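Glycoside hydrolase family 81 (Clostridium thermocellum, PDB 6FOP) probably hydrolyses beta-1,3-glucans such as laminarin, as a family 81 glycoside hydrolase of the bacterial cellulosome. Local coordinates at residues L309-K312 with D316-A319; N321-E326 with N632-S637. All coordinates share one frame; numbering follows the deposited sequence.

Overall arrangement
Both contacts use helix 317-329, a helix of the C-terminal domain that places this enzyme in the six-hairpin clan. Their centres are about 11 Å apart, each about 34 Å from the centre of the chain and on the same side of it. Interaction 1 comes first along the chain and is local: the loop after strand 295-301 meets the start of the helix a few residues later. Interaction 2 uses the next part of the same helix but spans 305 intervening residues, reaching the chain just after helix 627-633. One helix is therefore tied to its own lead-in loop and, further on, to a late part of the domain.

Interaction 1 (L309-K312 with D316-A319); sequences LPDK and DREA
Arg317 reaches back from the first turn of helix 317-329 to Asp311 in the preceding loop, and the two close an end-on, bidentate salt bridge at the helix N-terminus. The side chain of Arg317 leaves CB with CG anti to the carbonyl carbon (chi1 -59°), runs on extended to CD, and bends at chi3 so that NE and CZ turn toward the loop. The side chain also touches Leu359 of helix 339-359. CZ itself lies 3.5 Å from Asp311 OD2, and beyond it the two terminal nitrogens take one carboxylate oxygen each. NH1 donates to OD1 of Asp311 at 2.9 Å, and NH2 donates to OD2 of the same residue, also at 2.9 Å. Both oxygens use their syn lone pairs and both lie near the guanidinium plane, although the carboxylate is turned 33° against that plane. A weak cross-bond from NH1 to Asp311 OD2 completes the set. The double grip restricts rotation of both flat groups, while Asp311 OD1 is also hydrogen-bonded to the hydroxyl of Tyr315, in the short link between the two segments. The loop is also held to the rest of the fold: Pro310 packs on Met711 and Val713 of strand 710-715, and Lys312 bonds through its backbone to Asn655 and Ser658 of helix 646-659. Just before Arg317, Asp316 occupies the N-cap position, where its OD1 accepts weak bonds from Glu318 N at 3.1 Å and Ala319 N at 3.3 Å.

Interaction 2 (N321-E326 with N632-S637); sequences NRYINE and NMWNES. With MG (magnesium ion), chain Z.
Tyr323 and Glu636 make the closest backbone approach, their CA atoms 9.3 Å apart, so long side chains span the gap between helix 317-329 and the irregular chain that follows helix 627-633. Arg322 meets the Glu636 carboxylate end-on: NH1 donates to OE1 of Glu636 at 2.9 Å and NH2 to OE2 of Glu636 at 2.8 Å, both nearly straight. A bend at chi3 (52°) swings the guanidinium so that its NH1/NH2 edge faces the carboxylate. NH1 also bonds Glu326 OE2, one helical turn further on, at 3.1 Å, which makes Arg322, Glu326 and Glu636 a salt-bridge network on the outer part of the C-terminal domain. A water donates to both Glu326 OE1 and Glu636 OE1, linking two like-charged groups that do not touch. The hydroxyl of Tyr323 donates to Glu636 OE2 at 2.7 Å, approaching from above the carboxylate plane (53° out of it). OE2 thus accepts from two donors, Arg322 NH2 and Tyr323 OH, which would probably favour its negative charge. Tyr323 CE2 also packs against Trp634 CH2 at 3.6 Å, the ring planes inclined at 57°. Tyr323 also touches Lys646 and Ala647 of helix 646-659, while the Trp634 ring stacks with Tyr650 of the same helix. Trp634 O binds a magnesium ion at 2.3 Å, and Lys631 O and a water are further ligands of that ion.

Interaction 1 (L309-K312 with D316-A319)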
# COMPACT_ATOMS: atom_id res chain seq x y z
N LEU A 309 -5.01 7.41 23.07
CA LEU A 309 -6.15 7.07 23.90
C LEU A 309 -6.22 8.03 25.12
O LEU A 309 -5.21 8.58 25.55
CB LEU A 309 -6.07 5.62 24.37
CG LEU A 309 -6.16 4.56 23.27
CD1 LEU A 309 -6.11 3.18 23.88
CD2 LEU A 309 -7.44 4.72 22.46
N PRO A 310 -7.44 8.30 25.60
CA PRO A 310 -7.61 9.23 26.74
C PRO A 310 -7.14 8.60 28.06
O PRO A 310 -6.69 7.46 28.09
CB PRO A 310 -9.12 9.47 26.75
CG PRO A 310 -9.69 8.21 26.27
CD PRO A 310 -8.74 7.73 25.18
N ASP A 311 -7.23 9.39 29.13
CA ASP A 311 -6.84 8.93 30.47
C ASP A 311 -8.06 8.35 31.17
O ASP A 311 -8.61 8.96 32.06
CB ASP A 311 -6.24 10.07 31.27
CG ASP A 311 -5.76 9.66 32.63
OD1 ASP A 311 -5.63 8.45 32.93
OD2 ASP A 311 -5.48 10.58 33.41
N LYS A 312 -8.45 7.15 30.76
CA LYS A 312 -9.65 6.49 31.28
C LYS A 312 -9.42 5.08 31.79
O LYS A 312 -10.36 4.40 32.16
CB LYS A 312 -10.81 6.53 30.27
CG LYS A 312 -11.27 7.93 29.93
CD LYS A 312 -11.95 8.61 31.12
CE LYS A 312 -12.31 10.04 30.76
NZ LYS A 312 -12.88 10.81 31.91
N ASP A 316 -3.18 1.09 37.77
CA ASP A 316 -2.56 1.73 38.94
C ASP A 316 -1.78 2.94 38.40
O ASP A 316 -0.77 2.78 37.70
CB ASP A 316 -1.68 0.68 39.66
CG ASP A 316 -0.74 1.24 40.70
OD1 ASP A 316 -0.74 2.42 41.01
OD2 ASP A 316 0.07 0.44 41.20
N ARG A 317 -2.28 4.14 38.71
CA ARG A 317 -1.69 5.37 38.17
C ARG A 317 -0.24 5.55 38.62
O ARG A 317 0.56 6.08 37.87
CB ARG A 317 -2.47 6.62 38.55
CG ARG A 317 -3.89 6.64 38.09
CD ARG A 317 -4.55 7.95 38.52
NE ARG A 317 -4.08 9.11 37.75
CZ ARG A 317 -4.38 9.36 36.47
NH1 ARG A 317 -5.19 8.54 35.81
NH2 ARG A 317 -3.90 10.44 35.87
N GLU A 318 0.08 5.16 39.86
CA GLU A 318 1.45 5.33 40.36
C GLU A 318 2.40 4.40 39.61
O GLU A 318 3.54 4.77 39.32
CB GLU A 318 1.51 5.11 41.88
CG GLU A 318 0.73 6.20 42.62
CD GLU A 318 1.04 6.31 44.10
OE1 GLU A 318 2.23 6.30 44.44
OE2 GLU A 318 0.08 6.47 44.88
N ALA A 319 1.93 3.19 39.31
CA ALA A 319 2.74 2.26 38.51
C ALA A 319 2.93 2.79 37.08
O ALA A 319 4.05 2.78 36.55
CB ALA A 319 2.14 0.88 38.47

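Interaction 2 (N321-E326 with N632-S637)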
# COMPACT_ATOMS: atom_id res chain seq x y z
N ASN A 321 2.92 5.85 36.14
CA ASN A 321 3.85 6.97 36.24
C ASN A 321 5.27 6.46 36.36
O ASN A 321 6.20 7.03 35.78
CB ASN A 321 3.49 7.86 37.42
CG ASN A 321 4.33 9.12 37.47
OD1 ASN A 321 4.28 9.93 36.57
ND2 ASN A 321 5.12 9.27 38.51
N ARG A 322 5.46 5.40 37.16
CA ARG A 322 6.79 4.83 37.24
C ARG A 322 7.28 4.28 35.89
O ARG A 322 8.46 4.47 35.53
CB ARG A 322 6.84 3.71 38.31
CG ARG A 322 8.17 2.96 38.33
CD ARG A 322 8.30 2.09 39.56
NE ARG A 322 7.16 1.20 39.76
CZ ARG A 322 6.98 0.04 39.12
NH1 ARG A 322 7.87 -0.40 38.24
NH2 ARG A 322 5.88 -0.67 39.39
N TYR A 323 6.39 3.64 35.15
CA TYR A 323 6.77 3.19 33.81
C TYR A 323 7.19 4.35 32.91
O TYR A 323 8.15 4.22 32.15
CB TYR A 323 5.63 2.38 33.13
CG TYR A 323 5.08 1.23 33.94
CD1 TYR A 323 5.82 0.58 34.91
CD2 TYR A 323 3.77 0.79 33.74
CE1 TYR A 323 5.27 -0.46 35.65
CE2 TYR A 323 3.21 -0.22 34.47
CZ TYR A 323 3.94 -0.83 35.47
OH TYR A 323 3.37 -1.85 36.19
N ILE A 324 6.50 5.47 33.03
CA ILE A 324 6.87 6.69 32.31
C ILE A 324 8.26 7.17 32.73
O ILE A 324 9.08 7.50 31.88
CB ILE A 324 5.79 7.76 32.45
CG1 ILE A 324 4.57 7.39 31.59
CG2 ILE A 324 6.31 9.15 32.11
CD1 ILE A 324 4.79 7.47 30.08
N ASN A 325 8.53 7.18 34.04
CA ASN A 325 9.88 7.55 34.51
C ASN A 325 10.96 6.59 34.03
O ASN A 325 12.07 7.03 33.71
CB ASN A 325 9.90 7.68 36.03
CG ASN A 325 9.23 8.95 36.51
OD1 ASN A 325 9.21 9.97 35.82
ND2 ASN A 325 8.70 8.90 37.71
N GLU A 326 10.64 5.30 33.99
CA GLU A 326 11.60 4.32 33.51
C GLU A 326 11.93 4.61 32.03
O GLU A 326 13.10 4.58 31.64
CB GLU A 326 11.06 2.89 33.73
CG GLU A 326 11.03 2.50 35.21
CD GLU A 326 10.25 1.24 35.56
OE1 GLU A 326 9.64 0.62 34.67
OE2 GLU A 326 10.25 0.86 36.78
N ASN A 632 -4.79 -9.17 32.81
CA ASN A 632 -4.38 -10.21 33.73
C ASN A 632 -3.07 -10.89 33.30
O ASN A 632 -2.21 -11.15 34.14
CB ASN A 632 -5.50 -11.23 33.91
CG ASN A 632 -5.48 -11.88 35.28
OD1 ASN A 632 -5.36 -11.21 36.31
ND2 ASN A 632 -5.60 -13.19 35.31
N MET A 633 -2.93 -11.15 32.00
CA MET A 633 -1.73 -11.79 31.45
C MET A 633 -0.54 -10.85 31.40
O MET A 633 0.61 -11.28 31.48
CB MET A 633 -1.99 -12.40 30.08
CG MET A 633 -3.02 -13.51 30.09
SD MET A 633 -3.22 -14.33 28.51
CE MET A 633 -4.03 -13.07 27.53
N TRP A 634 -0.81 -9.56 31.20
CA TRP A 634 0.28 -8.62 31.17
C TRP A 634 0.98 -8.60 32.54
O TRP A 634 0.36 -8.74 33.59
CB TRP A 634 -0.25 -7.22 30.82
CG TRP A 634 0.87 -6.22 30.65
CD1 TRP A 634 1.57 -5.96 29.53
CD2 TRP A 634 1.45 -5.38 31.67
NE1 TRP A 634 2.54 -5.01 29.75
CE2 TRP A 634 2.51 -4.67 31.07
CE3 TRP A 634 1.22 -5.23 33.03
CZ2 TRP A 634 3.27 -3.74 31.78
CZ3 TRP A 634 1.99 -4.29 33.73
CH2 TRP A 634 3.01 -3.60 33.11
N ASN A 635 2.29 -8.37 32.50
CA ASN A 635 3.02 -8.07 33.73
C ASN A 635 4.31 -7.34 33.42
O ASN A 635 4.71 -7.21 32.24
CB ASN A 635 3.32 -9.36 34.49
CG ASN A 635 4.17 -10.30 33.67
OD1 ASN A 635 5.35 -10.04 33.46
ND2 ASN A 635 3.60 -11.42 33.24
N GLU A 636 4.94 -6.81 34.46
CA GLU A 636 6.17 -6.05 34.32
C GLU A 636 7.39 -6.83 33.96
O GLU A 636 8.43 -6.20 33.72
CB GLU A 636 6.52 -5.40 35.66
CG GLU A 636 5.62 -4.27 35.94
CD GLU A 636 6.12 -3.37 37.06
OE1 GLU A 636 7.35 -3.02 37.13
OE2 GLU A 636 5.24 -2.90 37.79
N SER A 637 7.35 -8.16 34.01
CA SER A 637 8.51 -8.98 33.58
C SER A 637 8.68 -8.96 32.08
O SER A 637 9.75 -9.29 31.59
CB SER A 637 8.38 -10.47 33.99
OG SER A 637 7.63 -11.27 33.02
MG MG Z . -1.40 -8.28 35.00
O HOH W 1 9.17 -2.01 35.22
O HOH W 2 -1.35 -6.00 35.66